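Local atomic coordinates of tetraacyldisaccharide 4'-kinase (Aquifex aeolicus, PDB entry 4EHX), a protein that transfers the gamma-phosphate of ATP to the 4'-position of a tetraacyldisaccharide 1-phosphate, giving lipid IVA in the lipid A pathway. Residues K30-L34 and R144-D149; V36-G42 and V134-G140; L44-G50 and L154-D159; E228-G234 and V252-F258; E273-P279 and N290-L294. All coordinates share one frame; numbering follows the deposited sequence.

Contact 1: residues K30-L34 and R144-D149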
# COMPACT_ATOMS: atom_id res chain seq x y z
N LYS A 30 -11.71 -10.06 21.76
CA LYS A 30 -12.50 -10.72 20.74
C LYS A 30 -11.91 -10.51 19.35
O LYS A 30 -11.50 -9.40 18.99
CB LYS A 30 -13.94 -10.22 20.77
CG LYS A 30 -14.91 -11.03 19.90
CD LYS A 30 -16.34 -10.85 20.39
CE LYS A 30 -17.34 -11.36 19.37
NZ LYS A 30 -18.67 -10.69 19.52
N ILE A 31 -11.81 -11.62 18.61
CA ILE A 31 -11.46 -11.59 17.20
C ILE A 31 -12.73 -11.89 16.40
O ILE A 31 -13.29 -12.99 16.51
CB ILE A 31 -10.32 -12.58 16.89
CG1 ILE A 31 -9.07 -12.15 17.68
CG2 ILE A 31 -10.02 -12.60 15.38
CD1 ILE A 31 -7.91 -13.15 17.62
N LYS A 32 -13.19 -10.92 15.63
CA LYS A 32 -14.45 -11.05 14.89
C LYS A 32 -14.24 -11.74 13.55
O LYS A 32 -13.17 -11.66 12.97
CB LYS A 32 -15.09 -9.67 14.70
CG LYS A 32 -15.25 -8.95 16.04
CD LYS A 32 -15.86 -7.56 15.91
CE LYS A 32 -17.35 -7.65 15.65
NZ LYS A 32 -18.00 -8.66 16.54
N LYS A 33 -15.28 -12.41 13.04
CA LYS A 33 -15.12 -13.22 11.84
C LYS A 33 -16.15 -12.86 10.78
O LYS A 33 -17.34 -13.04 10.99
CB LYS A 33 -15.27 -14.70 12.22
CG LYS A 33 -15.30 -15.65 11.03
CD LYS A 33 -13.91 -15.95 10.52
CE LYS A 33 -13.91 -17.16 9.59
NZ LYS A 33 -14.75 -16.94 8.36
N LEU A 34 -15.69 -12.34 9.65
CA LEU A 34 -16.58 -12.13 8.51
C LEU A 34 -16.89 -13.46 7.82
O LEU A 34 -16.09 -14.39 7.86
CB LEU A 34 -15.96 -11.14 7.51
CG LEU A 34 -15.90 -9.69 8.01
CD1 LEU A 34 -14.97 -8.86 7.13
CD2 LEU A 34 -17.31 -9.06 8.06
N ARG A 144 -5.90 -6.80 14.71
CA ARG A 144 -6.10 -8.19 15.12
C ARG A 144 -7.54 -8.51 15.48
O ARG A 144 -7.93 -9.68 15.51
CB ARG A 144 -5.16 -8.55 16.28
CG ARG A 144 -3.69 -8.46 15.89
CD ARG A 144 -2.77 -9.01 16.98
NE ARG A 144 -2.91 -10.45 17.18
CZ ARG A 144 -2.25 -11.15 18.10
NH1 ARG A 144 -1.39 -10.53 18.92
NH2 ARG A 144 -2.44 -12.45 18.23
N LYS A 145 -8.33 -7.47 15.73
CA LYS A 145 -9.75 -7.63 16.02
C LYS A 145 -10.50 -8.31 14.86
O LYS A 145 -11.57 -8.87 15.06
CB LYS A 145 -10.41 -6.27 16.33
CG LYS A 145 -11.87 -6.37 16.79
CD LYS A 145 -12.67 -5.08 16.56
CE LYS A 145 -11.98 -3.84 17.09
NZ LYS A 145 -12.95 -2.71 17.31
N LEU A 146 -9.95 -8.24 13.64
CA LEU A 146 -10.60 -8.92 12.52
C LEU A 146 -9.86 -10.17 12.12
O LEU A 146 -8.67 -10.12 11.77
CB LEU A 146 -10.77 -7.99 11.30
CG LEU A 146 -11.36 -8.60 10.02
CD1 LEU A 146 -12.75 -9.19 10.27
CD2 LEU A 146 -11.46 -7.52 8.91
N HIS A 147 -10.54 -11.32 12.18
CA HIS A 147 -9.93 -12.56 11.74
C HIS A 147 -9.50 -12.44 10.29
O HIS A 147 -10.27 -11.92 9.47
CB HIS A 147 -10.90 -13.75 11.83
CG HIS A 147 -10.35 -15.00 11.22
ND1 HIS A 147 -9.36 -15.75 11.83
CD2 HIS A 147 -10.59 -15.61 10.03
CE1 HIS A 147 -9.03 -16.77 11.05
NE2 HIS A 147 -9.77 -16.70 9.96
N ARG A 148 -8.31 -12.93 9.96
CA ARG A 148 -7.94 -13.12 8.56
C ARG A 148 -7.59 -14.58 8.30
O ARG A 148 -6.96 -15.23 9.13
CB ARG A 148 -6.83 -12.15 8.09
CG ARG A 148 -5.41 -12.37 8.64
CD ARG A 148 -5.28 -12.15 10.17
NE ARG A 148 -5.98 -10.92 10.59
CZ ARG A 148 -5.48 -9.69 10.48
NH1 ARG A 148 -4.25 -9.49 10.02
NH2 ARG A 148 -6.21 -8.64 10.87
N ASP A 149 -8.01 -15.08 7.15
CA ASP A 149 -7.76 -16.46 6.76
C ASP A 149 -6.36 -16.66 6.17
O ASP A 149 -5.82 -17.78 6.15
CB ASP A 149 -8.82 -16.89 5.75
CG ASP A 149 -10.22 -16.75 6.33
OD1 ASP A 149 -10.60 -17.60 7.17
OD2 ASP A 149 -10.91 -15.78 5.96
O HOH W 1 -13.10 -14.78 7.13
O HOH W 2 -13.28 -18.20 6.44
O HOH W 3 -12.94 -12.71 9.08
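The Lys32 backbone bonds to both residues flanking Leu146: Lys32 N donates to Lys145 O at 2.7 Å (N-H...O 164°), and His147 N donates to Lys32 O at 2.8 Å (167°), a single bridge between two loops. Water 3 joins Leu34 N to His147 O. Leu146 O is gripped side-on by Arg148, whose NE and NH2 each lie 3.0 Å away. His147 NE2 donates to Asp149 OD1 at 3.0 Å, in the plane of the ring but from above the carboxylate plane. His147 CG stands anti to the backbone N (chi1 173°), laying the ring alongside Lys33, whose CD lies 3.4 Å from His147 CD2. Lys33 NZ donates to Leu34 O at 2.9 Å and to waters 1 and 2; water 2 donates to Asp149 OD1, water 1 less certainly to OD2. With an alanine at His147, Asp149 OD1 would probably lose its donor and the Lys33 methylenes their flanking ring. Asp149 OD2 takes Val38 N of strand 38-43, while Leu34 and Leu146 pack on Tyr120 of helix 119-130.

Contact 2: residues V36-G42 and V134-G140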
# COMPACT_ATOMS: atom_id res chain seq x y z
N VAL A 36 -17.05 -14.25 4.70
CA VAL A 36 -16.32 -14.60 3.48
C VAL A 36 -14.83 -14.54 3.80
O VAL A 36 -14.45 -14.00 4.82
CB VAL A 36 -16.64 -13.66 2.28
CG1 VAL A 36 -18.12 -13.75 1.91
CG2 VAL A 36 -16.25 -12.21 2.59
N PRO A 37 -13.98 -15.10 2.93
CA PRO A 37 -12.53 -15.07 3.16
C PRO A 37 -11.93 -13.66 3.24
O PRO A 37 -12.37 -12.72 2.56
CB PRO A 37 -11.97 -15.83 1.95
CG PRO A 37 -13.10 -16.72 1.50
CD PRO A 37 -14.34 -15.88 1.73
N VAL A 38 -10.95 -13.54 4.14
CA VAL A 38 -10.24 -12.30 4.39
C VAL A 38 -8.74 -12.57 4.29
O VAL A 38 -8.19 -13.44 4.97
CB VAL A 38 -10.55 -11.74 5.80
CG1 VAL A 38 -9.72 -10.49 6.07
CG2 VAL A 38 -12.05 -11.44 5.92
N ILE A 39 -8.09 -11.83 3.40
CA ILE A 39 -6.65 -11.89 3.27
C ILE A 39 -6.12 -10.56 3.77
O ILE A 39 -6.59 -9.52 3.34
CB ILE A 39 -6.25 -12.04 1.80
CG1 ILE A 39 -6.88 -13.31 1.20
CG2 ILE A 39 -4.71 -12.07 1.67
CD1 ILE A 39 -6.81 -13.36 -0.34
N SER A 40 -5.14 -10.57 4.67
CA SER A 40 -4.56 -9.32 5.12
C SER A 40 -3.20 -9.12 4.47
O SER A 40 -2.41 -10.05 4.35
CB SER A 40 -4.41 -9.30 6.65
OG SER A 40 -3.84 -8.08 7.07
N VAL A 41 -2.95 -7.88 4.04
CA VAL A 41 -1.63 -7.47 3.60
C VAL A 41 -1.15 -6.44 4.59
O VAL A 41 -1.86 -5.48 4.92
CB VAL A 41 -1.65 -6.88 2.16
CG1 VAL A 41 -0.23 -6.40 1.76
CG2 VAL A 41 -2.17 -7.94 1.18
N GLY A 42 0.07 -6.62 5.10
CA GLY A 42 0.57 -5.69 6.08
C GLY A 42 2.08 -5.69 6.19
O GLY A 42 2.79 -6.44 5.50
N VAL A 134 -14.47 -11.89 -1.55
CA VAL A 134 -13.25 -11.93 -0.75
C VAL A 134 -12.85 -10.51 -0.37
O VAL A 134 -13.08 -9.57 -1.14
CB VAL A 134 -12.09 -12.64 -1.51
CG1 VAL A 134 -11.81 -11.94 -2.87
CG2 VAL A 134 -10.82 -12.70 -0.64
N PHE A 135 -12.30 -10.35 0.84
CA PHE A 135 -11.77 -9.06 1.27
C PHE A 135 -10.26 -9.08 1.34
O PHE A 135 -9.65 -10.08 1.71
CB PHE A 135 -12.27 -8.70 2.66
CG PHE A 135 -13.72 -8.39 2.72
CD1 PHE A 135 -14.20 -7.20 2.21
CD2 PHE A 135 -14.60 -9.29 3.30
CE1 PHE A 135 -15.56 -6.90 2.27
CE2 PHE A 135 -15.96 -9.01 3.36
CZ PHE A 135 -16.44 -7.80 2.85
N ILE A 136 -9.65 -7.96 0.98
CA ILE A 136 -8.22 -7.78 1.21
C ILE A 136 -8.09 -6.61 2.19
O ILE A 136 -8.64 -5.53 1.95
CB ILE A 136 -7.46 -7.43 -0.09
CG1 ILE A 136 -7.50 -8.60 -1.09
CG2 ILE A 136 -6.02 -7.02 0.22
CD1 ILE A 136 -7.09 -8.16 -2.51
N LEU A 137 -7.38 -6.82 3.29
CA LEU A 137 -7.12 -5.70 4.18
C LEU A 137 -5.84 -5.07 3.66
O LEU A 137 -4.79 -5.73 3.57
CB LEU A 137 -6.89 -6.17 5.63
CG LEU A 137 -7.84 -7.21 6.22
CD1 LEU A 137 -7.56 -7.40 7.73
CD2 LEU A 137 -9.30 -6.79 6.01
N ASP A 138 -5.91 -3.80 3.29
CA ASP A 138 -4.66 -3.15 2.98
C ASP A 138 -4.16 -2.61 4.33
O ASP A 138 -4.88 -1.91 5.06
CB ASP A 138 -4.78 -2.11 1.87
CG ASP A 138 -5.45 -0.85 2.31
OD1 ASP A 138 -6.14 -0.92 3.35
OD2 ASP A 138 -5.32 0.19 1.63
N ASP A 139 -2.97 -2.99 4.69
CA ASP A 139 -2.42 -2.56 5.95
C ASP A 139 -3.22 -3.11 7.14
O ASP A 139 -3.69 -2.37 8.01
CB ASP A 139 -2.33 -1.03 6.01
CG ASP A 139 -1.32 -0.58 7.03
OD1 ASP A 139 -0.37 -1.37 7.26
OD2 ASP A 139 -1.47 0.51 7.62
N GLY A 140 -3.34 -4.43 7.20
CA GLY A 140 -4.19 -5.04 8.20
C GLY A 140 -3.47 -5.90 9.22
O GLY A 140 -4.12 -6.52 10.06
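Leu137 N donates to Ile39 O at 2.8 Å, in the carbonyl plane and fairly straight. It is the shortest of the interstrand bonds that join Pro37 through Val41 to Phe135 through Gly140; the straightest is Ile39 N to Phe135 O, at 178°. The register is parallel, and the axes of 38-42 and 134-138 are 4.5 Å apart, inclined by 17°. Side chains alternate between the two faces. On one, Val38 CG1 meets Leu137 CD2 at 3.7 Å, and Leu137 CD1 lies 3.8 Å from Ser40 CB. Replacing Leu137 by alanine would probably open a gap beside Val38 CG1 and Ser40 CB. This is the parallel core of a P-loop NTPase: strand 38-43 runs into the predicted ATP-binding loop, and the hydrophobic run ending in Asp138 and Asp139 resembles a Walker B strand. Asp138 OD2 is hydrogen-bonded to Ser71 OG, and Asp139 OD1 forms a salt bridge with Arg171. On the other face, Val41 CG2 and Ile136 CG2 lie side by side at 4.1 Å, with helix 51-61 against Val41. Beyond the strand, Gly140 N reaches Val41 O at 2.9 Å, from above the carbonyl plane, and a CB on Gly140 would clash with Ser40 OG. At the far end Val36 CG2 approaches the Phe135 ring obliquely, 3.3 Å from Phe135 CE2; the Val36 torsion (chi1 -62°) sets this methyl between backbone N and carbonyl carbon.

Contact 3: residues L44-G50 and L154-D159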
# COMPACT_ATOMS: atom_id res chain seq x y z
N LEU A 44 5.53 -4.34 9.17
CA LEU A 44 5.89 -4.07 10.55
C LEU A 44 6.31 -2.63 10.75
O LEU A 44 6.36 -2.15 11.87
CB LEU A 44 7.02 -5.00 11.00
CG LEU A 44 6.68 -6.47 11.20
CD1 LEU A 44 7.87 -7.20 11.78
CD2 LEU A 44 5.49 -6.59 12.12
N SER A 45 6.64 -1.93 9.67
CA SER A 45 7.27 -0.62 9.81
C SER A 45 6.53 0.50 9.10
O SER A 45 5.77 0.28 8.16
CB SER A 45 8.70 -0.67 9.27
OG SER A 45 8.70 -1.14 7.93
N VAL A 46 6.77 1.72 9.58
CA VAL A 46 6.41 2.90 8.82
C VAL A 46 7.47 3.09 7.73
O VAL A 46 8.59 2.61 7.87
CB VAL A 46 6.33 4.14 9.72
CG1 VAL A 46 5.34 3.88 10.84
CG2 VAL A 46 7.70 4.48 10.29
N GLY A 47 7.12 3.78 6.65
CA GLY A 47 8.05 3.99 5.55
C GLY A 47 7.68 3.16 4.33
O GLY A 47 6.75 2.36 4.39
N GLY A 48 8.41 3.35 3.23
CA GLY A 48 8.14 2.64 1.99
C GLY A 48 8.04 1.15 2.24
O GLY A 48 8.91 0.56 2.88
N SER A 49 6.98 0.53 1.71
CA SER A 49 6.61 -0.84 2.09
C SER A 49 6.45 -1.81 0.92
O SER A 49 6.68 -3.01 1.07
CB SER A 49 5.30 -0.80 2.86
OG SER A 49 4.90 -2.11 3.23
N GLY A 50 6.03 -1.29 -0.23
CA GLY A 50 5.67 -2.15 -1.34
C GLY A 50 4.28 -2.71 -1.11
O GLY A 50 3.77 -3.50 -1.91
N LEU A 154 4.67 -8.34 4.80
CA LEU A 154 5.78 -7.89 3.95
C LEU A 154 6.92 -7.46 4.85
O LEU A 154 6.70 -6.75 5.84
CB LEU A 154 5.36 -6.71 3.07
CG LEU A 154 4.67 -7.07 1.75
CD1 LEU A 154 3.44 -7.95 1.96
CD2 LEU A 154 4.27 -5.77 1.03
N LEU A 155 8.13 -7.87 4.48
CA LEU A 155 9.34 -7.54 5.22
C LEU A 155 10.40 -7.06 4.26
O LEU A 155 10.68 -7.73 3.27
CB LEU A 155 9.90 -8.78 5.90
CG LEU A 155 9.52 -9.24 7.31
CD1 LEU A 155 10.43 -10.41 7.64
CD2 LEU A 155 9.67 -8.12 8.35
N LYS A 156 11.02 -5.92 4.55
CA LYS A 156 12.23 -5.54 3.81
C LYS A 156 13.48 -5.72 4.65
O LYS A 156 13.43 -5.76 5.88
CB LYS A 156 12.13 -4.10 3.29
CG LYS A 156 12.01 -3.08 4.37
CD LYS A 156 11.71 -1.72 3.79
CE LYS A 156 11.38 -0.73 4.90
NZ LYS A 156 11.00 0.59 4.35
N LYS A 157 14.63 -5.85 3.99
CA LYS A 157 15.87 -6.12 4.71
C LYS A 157 16.07 -5.11 5.84
O LYS A 157 16.46 -5.47 6.95
CB LYS A 157 17.07 -6.13 3.76
CG LYS A 157 18.39 -6.52 4.44
CD LYS A 157 19.55 -6.45 3.45
CE LYS A 157 20.87 -6.86 4.08
NZ LYS A 157 22.00 -6.71 3.11
N LYS A 158 15.78 -3.84 5.57
CA LYS A 158 15.94 -2.78 6.57
C LYS A 158 15.16 -3.05 7.87
O LYS A 158 15.62 -2.69 8.97
CB LYS A 158 15.48 -1.44 5.97
CG LYS A 158 15.79 -0.23 6.84
CD LYS A 158 15.10 1.01 6.28
CE LYS A 158 15.41 2.24 7.11
NZ LYS A 158 14.65 3.43 6.62
N ASP A 159 13.99 -3.67 7.74
CA ASP A 159 13.15 -3.99 8.91
C ASP A 159 13.89 -4.86 9.92
O ASP A 159 13.76 -4.66 11.14
CB ASP A 159 11.87 -4.72 8.49
CG ASP A 159 10.91 -3.84 7.71
OD1 ASP A 159 10.92 -2.60 7.92
OD2 ASP A 159 10.12 -4.38 6.90
O HOH W 4 7.56 -5.19 7.72
O HOH W 5 8.38 -2.96 5.28
O HOH W 6 11.14 1.67 7.04
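Two direct hydrogen bonds join the loop 44-50 to 154-159. Ser45 OG donates to Asp159 OD1 at 2.7 Å, on the syn side and 30° out of the carboxylate plane. Lys156 NZ donates to Gly48 O at 2.6 Å, in the carbonyl plane; the lysine chain leaves with CG between N and carbonyl carbon (chi1 62°) and runs extended to the loop. Its amino group also hydrogen-bonds a methylpentanediol, probably from the crystallisation liquor. Within 154-159, Lys156 N donates to Asp159 OD2 at 3.0 Å with an angle of 171°, so the carboxylate is held against turning at both oxygens. Water 4 links Leu44 N, Leu154 O and Asp159 OD2, water 5 spans Ser45 OG and Asp159 OD2, and water 6 connects Val46 O with Lys156 NZ. The apolar pair is Leu44 CD1 with Leu155 CD2, 4.0 Å apart; Leu154 CD2 instead lies against backbone, 3.7 Å from both Ser49 O and Gly50 C. Ser45 to Gly50 belong to the predicted ATP site, the P-loop, so these bonds probably help shape it. The loop follows strand 38-43 and leads, with Gly50 as N-cap, into helix 51-61, while strand 150-156 and helix 157-160 flank it.

Contact 4: residues E228-G234 and V252-F258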
# COMPACT_ATOMS: atom_id res chain seq x y z
N GLU A 228 12.38 15.45 -23.34
CA GLU A 228 12.79 15.71 -21.97
C GLU A 228 11.53 16.05 -21.17
O GLU A 228 10.58 16.62 -21.72
CB GLU A 228 13.77 16.88 -21.90
CG GLU A 228 15.11 16.62 -22.58
CD GLU A 228 16.07 17.80 -22.49
OE1 GLU A 228 15.60 18.94 -22.28
OE2 GLU A 228 17.29 17.58 -22.63
N VAL A 229 11.50 15.68 -19.90
CA VAL A 229 10.30 15.91 -19.10
C VAL A 229 10.54 16.90 -17.98
O VAL A 229 11.68 17.16 -17.59
CB VAL A 229 9.77 14.61 -18.49
CG1 VAL A 229 9.49 13.59 -19.58
CG2 VAL A 229 10.78 14.07 -17.48
N ILE A 230 9.46 17.45 -17.46
CA ILE A 230 9.50 18.23 -16.24
C ILE A 230 8.93 17.35 -15.14
O ILE A 230 7.80 16.88 -15.23
CB ILE A 230 8.65 19.51 -16.36
CG1 ILE A 230 9.22 20.41 -17.46
CG2 ILE A 230 8.60 20.24 -15.04
CD1 ILE A 230 8.29 21.52 -17.88
N ALA A 231 9.72 17.09 -14.10
CA ALA A 231 9.28 16.22 -13.02
C ALA A 231 9.01 17.03 -11.76
O ALA A 231 9.61 18.09 -11.53
CB ALA A 231 10.30 15.13 -12.74
N PHE A 232 8.09 16.53 -10.93
CA PHE A 232 7.75 17.20 -9.69
C PHE A 232 7.14 16.25 -8.66
O PHE A 232 6.59 15.20 -9.00
CB PHE A 232 6.85 18.41 -9.94
CG PHE A 232 5.46 18.07 -10.43
CD1 PHE A 232 4.45 17.77 -9.53
CD2 PHE A 232 5.17 18.08 -11.78
CE1 PHE A 232 3.17 17.47 -9.97
CE2 PHE A 232 3.89 17.78 -12.24
CZ PHE A 232 2.89 17.48 -11.33
N SER A 233 7.28 16.61 -7.39
CA SER A 233 6.84 15.75 -6.31
C SER A 233 6.23 16.59 -5.20
O SER A 233 6.73 17.66 -4.87
CB SER A 233 8.00 14.93 -5.77
OG SER A 233 7.54 13.94 -4.87
N GLY A 234 5.13 16.08 -4.64
CA GLY A 234 4.39 16.79 -3.62
C GLY A 234 4.69 16.30 -2.22
O GLY A 234 3.79 16.23 -1.38
N VAL A 252 15.41 14.46 -17.45
CA VAL A 252 14.62 15.46 -16.75
C VAL A 252 15.25 16.84 -16.90
O VAL A 252 16.32 17.10 -16.35
CB VAL A 252 14.49 15.12 -15.25
CG1 VAL A 252 13.74 16.22 -14.51
CG2 VAL A 252 13.80 13.77 -15.06
N LYS A 253 14.58 17.72 -17.64
CA LYS A 253 15.09 19.06 -17.90
C LYS A 253 14.90 19.96 -16.69
O LYS A 253 15.50 21.04 -16.60
CB LYS A 253 14.36 19.68 -19.10
CG LYS A 253 12.96 20.18 -18.76
CD LYS A 253 12.35 21.01 -19.88
CE LYS A 253 12.04 20.15 -21.10
NZ LYS A 253 11.20 20.89 -22.09
N GLU A 254 14.09 19.51 -15.74
CA GLU A 254 13.72 20.36 -14.61
C GLU A 254 13.06 19.51 -13.53
O GLU A 254 12.40 18.51 -13.83
CB GLU A 254 12.88 21.53 -15.11
CG GLU A 254 12.36 22.46 -14.04
CD GLU A 254 11.49 23.56 -14.62
OE1 GLU A 254 10.95 24.37 -13.84
OE2 GLU A 254 11.35 23.60 -15.86
N PHE A 255 13.24 19.90 -12.27
CA PHE A 255 12.59 19.22 -11.15
C PHE A 255 12.01 20.30 -10.25
O PHE A 255 12.64 21.34 -10.04
CB PHE A 255 13.51 18.30 -10.34
CG PHE A 255 12.77 17.26 -9.52
CD1 PHE A 255 12.24 17.59 -8.29
CD2 PHE A 255 12.62 15.97 -9.99
CE1 PHE A 255 11.55 16.64 -7.53
CE2 PHE A 255 11.94 15.01 -9.25
CZ PHE A 255 11.40 15.35 -8.01
N MET A 256 10.82 20.06 -9.73
CA MET A 256 10.16 20.98 -8.82
C MET A 256 9.70 20.23 -7.57
O MET A 256 9.07 19.18 -7.67
CB MET A 256 8.97 21.65 -9.50
CG MET A 256 9.25 22.17 -10.91
SD MET A 256 7.76 22.55 -11.87
CE MET A 256 6.99 23.80 -10.85
N SER A 257 10.02 20.77 -6.39
CA SER A 257 9.54 20.21 -5.13
C SER A 257 8.45 21.09 -4.51
O SER A 257 8.64 22.29 -4.35
CB SER A 257 10.69 20.02 -4.14
OG SER A 257 11.47 18.88 -4.47
N PHE A 258 7.32 20.48 -4.16
CA PHE A 258 6.20 21.20 -3.57
C PHE A 258 6.00 20.79 -2.10
O PHE A 258 6.52 19.76 -1.67
CB PHE A 258 4.92 20.94 -4.36
CG PHE A 258 4.99 21.39 -5.79
CD1 PHE A 258 4.82 22.72 -6.12
CD2 PHE A 258 5.21 20.47 -6.81
CE1 PHE A 258 4.88 23.14 -7.44
CE2 PHE A 258 5.27 20.89 -8.13
CZ PHE A 258 5.11 22.22 -8.44
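Strands 229-233 and 254-257 run parallel, their axes 4.6 Å apart and 18° inclined, joined by bonds such as Met256 N to Ala231 O at 2.9 Å and Phe258 N to Ser233 O at 3.0 Å. Phe255 lays one ring face over Ala231 O and brings CD2 to 3.7 Å from Ala231 CB. With its CG between backbone N and carbonyl carbon (chi1 68°), Phe232 meets the Phe258 ring obliquely, planes 85° apart: Phe258 CE2 lies 3.5 Å from Phe232 CB, which sits at the Phe258 ring edge. On that side Ile230 CG2 touches Met256 SD at 4.0 Å. At the corner, Lys253 N reaches Val229 O at 3.0 Å, and Lys253 CG passes 4.0 Å from Ile230 CG1 while its NZ pairs with Glu273. Helix 237-248 packs on Ala231, Phe255 and Ser257. Neighbouring parallel strands linked through a helix that lies on one face are the evidence for a beta-alpha-beta unit, here strand 229-233, helix 237-248 and strand 252-257.

Contact 5: residues E273-P279 and N290-L294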
# COMPACT_ATOMS: atom_id res chain seq x y z
N GLU A 273 4.15 20.41 -22.98
CA GLU A 273 5.22 19.78 -22.21
C GLU A 273 4.70 18.49 -21.58
O GLU A 273 3.49 18.32 -21.40
CB GLU A 273 5.77 20.72 -21.12
CG GLU A 273 6.36 22.02 -21.64
CD GLU A 273 7.76 21.87 -22.22
OE1 GLU A 273 8.44 20.88 -21.89
OE2 GLU A 273 8.19 22.75 -23.01
N ILE A 274 5.62 17.58 -21.27
CA ILE A 274 5.29 16.35 -20.57
C ILE A 274 5.80 16.39 -19.14
O ILE A 274 6.94 16.77 -18.90
CB ILE A 274 5.89 15.12 -21.26
CG1 ILE A 274 5.35 15.02 -22.69
CG2 ILE A 274 5.60 13.85 -20.45
CD1 ILE A 274 5.96 13.89 -23.50
N TYR A 275 4.94 16.01 -18.20
CA TYR A 275 5.30 16.02 -16.78
C TYR A 275 5.28 14.61 -16.21
O TYR A 275 4.45 13.78 -16.60
CB TYR A 275 4.34 16.90 -15.97
CG TYR A 275 4.34 18.35 -16.39
CD1 TYR A 275 3.61 18.77 -17.48
CD2 TYR A 275 5.09 19.29 -15.70
CE1 TYR A 275 3.62 20.11 -17.88
CE2 TYR A 275 5.11 20.62 -16.08
CZ TYR A 275 4.37 21.02 -17.18
OH TYR A 275 4.40 22.34 -17.54
N LEU A 276 6.19 14.37 -15.28
CA LEU A 276 6.19 13.14 -14.48
C LEU A 276 6.07 13.51 -13.02
O LEU A 276 6.71 14.45 -12.56
CB LEU A 276 7.47 12.33 -14.71
CG LEU A 276 7.66 11.85 -16.15
CD1 LEU A 276 8.84 10.90 -16.24
CD2 LEU A 276 6.38 11.19 -16.64
N THR A 277 5.25 12.76 -12.29
CA THR A 277 5.09 12.98 -10.86
C THR A 277 4.75 11.63 -10.22
O THR A 277 4.83 10.59 -10.89
CB THR A 277 4.00 14.03 -10.56
OG1 THR A 277 3.95 14.29 -9.15
CG2 THR A 277 2.62 13.55 -11.05
N THR A 278 4.41 11.64 -8.93
CA THR A 278 4.10 10.40 -8.23
C THR A 278 2.60 10.10 -8.30
O THR A 278 1.79 11.00 -8.49
CB THR A 278 4.50 10.46 -6.73
OG1 THR A 278 3.63 11.37 -6.04
CG2 THR A 278 5.95 10.92 -6.58
N PRO A 279 2.22 8.83 -8.11
CA PRO A 279 0.78 8.51 -8.14
C PRO A 279 -0.02 9.29 -7.10
O PRO A 279 -1.16 9.69 -7.37
CB PRO A 279 0.76 7.01 -7.87
CG PRO A 279 2.08 6.52 -8.45
CD PRO A 279 3.06 7.62 -8.11
N ASN A 290 -1.25 15.69 -20.00
CA ASN A 290 0.19 15.67 -20.24
C ASN A 290 1.00 15.34 -18.98
O ASN A 290 2.21 15.56 -18.95
CB ASN A 290 0.67 16.98 -20.91
CG ASN A 290 0.40 18.23 -20.05
OD1 ASN A 290 -0.46 18.24 -19.16
ND2 ASN A 290 1.15 19.31 -20.32
N VAL A 291 0.34 14.78 -17.97
CA VAL A 291 0.95 14.47 -16.68
C VAL A 291 0.84 12.98 -16.39
O VAL A 291 -0.25 12.43 -16.46
CB VAL A 291 0.26 15.25 -15.55
CG1 VAL A 291 0.89 14.93 -14.21
CG2 VAL A 291 0.30 16.75 -15.84
N PHE A 292 1.97 12.34 -16.07
CA PHE A 292 2.05 10.89 -15.91
C PHE A 292 2.81 10.48 -14.65
O PHE A 292 3.56 11.28 -14.08
CB PHE A 292 2.78 10.28 -17.12
CG PHE A 292 2.17 10.64 -18.45
CD1 PHE A 292 2.50 11.83 -19.07
CD2 PHE A 292 1.25 9.80 -19.05
CE1 PHE A 292 1.92 12.17 -20.29
CE2 PHE A 292 0.68 10.13 -20.27
CZ PHE A 292 1.01 11.32 -20.88
N ALA A 293 2.61 9.24 -14.23
CA ALA A 293 3.39 8.63 -13.16
C ALA A 293 4.08 7.37 -13.69
O ALA A 293 3.71 6.85 -14.74
CB ALA A 293 2.50 8.29 -11.95
N LEU A 294 5.10 6.90 -12.99
CA LEU A 294 5.76 5.68 -13.38
C LEU A 294 4.94 4.48 -12.89
O LEU A 294 4.33 4.52 -11.82
CB LEU A 294 7.17 5.63 -12.81
CG LEU A 294 8.06 6.84 -13.08
CD1 LEU A 294 9.40 6.69 -12.38
CD2 LEU A 294 8.25 7.04 -14.57
O HOH W 7 5.89 8.05 -10.60
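Asn290 and Tyr275 open the backbone bonding, with Tyr275 N donating to Asn290 O at 2.9 Å (167°); Phe292 N to Tyr275 O and Thr277 N to Phe292 O continue it in parallel register. The short axes diverge by 43°, and past Thr277 the direct bonding gives way to water 7, which receives Leu294 N and donates to Thr277 O. CA-H...O contacts accompany these, as from Leu276 CA to Phe292 O at 3.2 Å. Asn290 ND2 adds a side-chain bond to Glu273 O at 2.8 Å, tilted from both the carbonyl and amide planes. The Asn290 torsion (chi1 61°) sets the amide beside the tyrosine, where ND2 meets the ring edge 3.6 Å from Tyr275 CE1. The strands form a beta-alpha-beta unit with helix 279-282; Thr278 is its N-cap, the side chain capping a backbone N there and the hydroxyl also bonded to Asp281. Apolar contacts lie on both faces. Leu276 CD2 rests on Phe292 CB at 3.7 Å, and Ile274 CG2 lies 3.9 Å from Phe292 CD1. On the other face, Thr277 CG2 meets Val291 CG1, and Ala293 CB sits 3.9 Å from Pro279 CD, with Leu282 packing against Val291 and Ala293.

From the N terminus, 30-34, 36-42 and 44-50 follow one another and find partners about 90 to 110 residues later. Contact 2 closes first, at 134-140, and is nested inside the loop closed by contact 1 at 144-149; contact 3, closing at 154-159, crosses both. Contacts 1 and 2 touch through Asp149 N and Val38 O, and contacts 2 and 3 through Gly42 O and Leu154 N, so the three tie the surface loops, the core strands and the P-loop. Contacts 4 and 5 then close short loops in series. They adjoin through Lys253 and Glu273 and through strands 229-233 and 275-277, on the opposite side of the chain's centre from contacts 1 and 2.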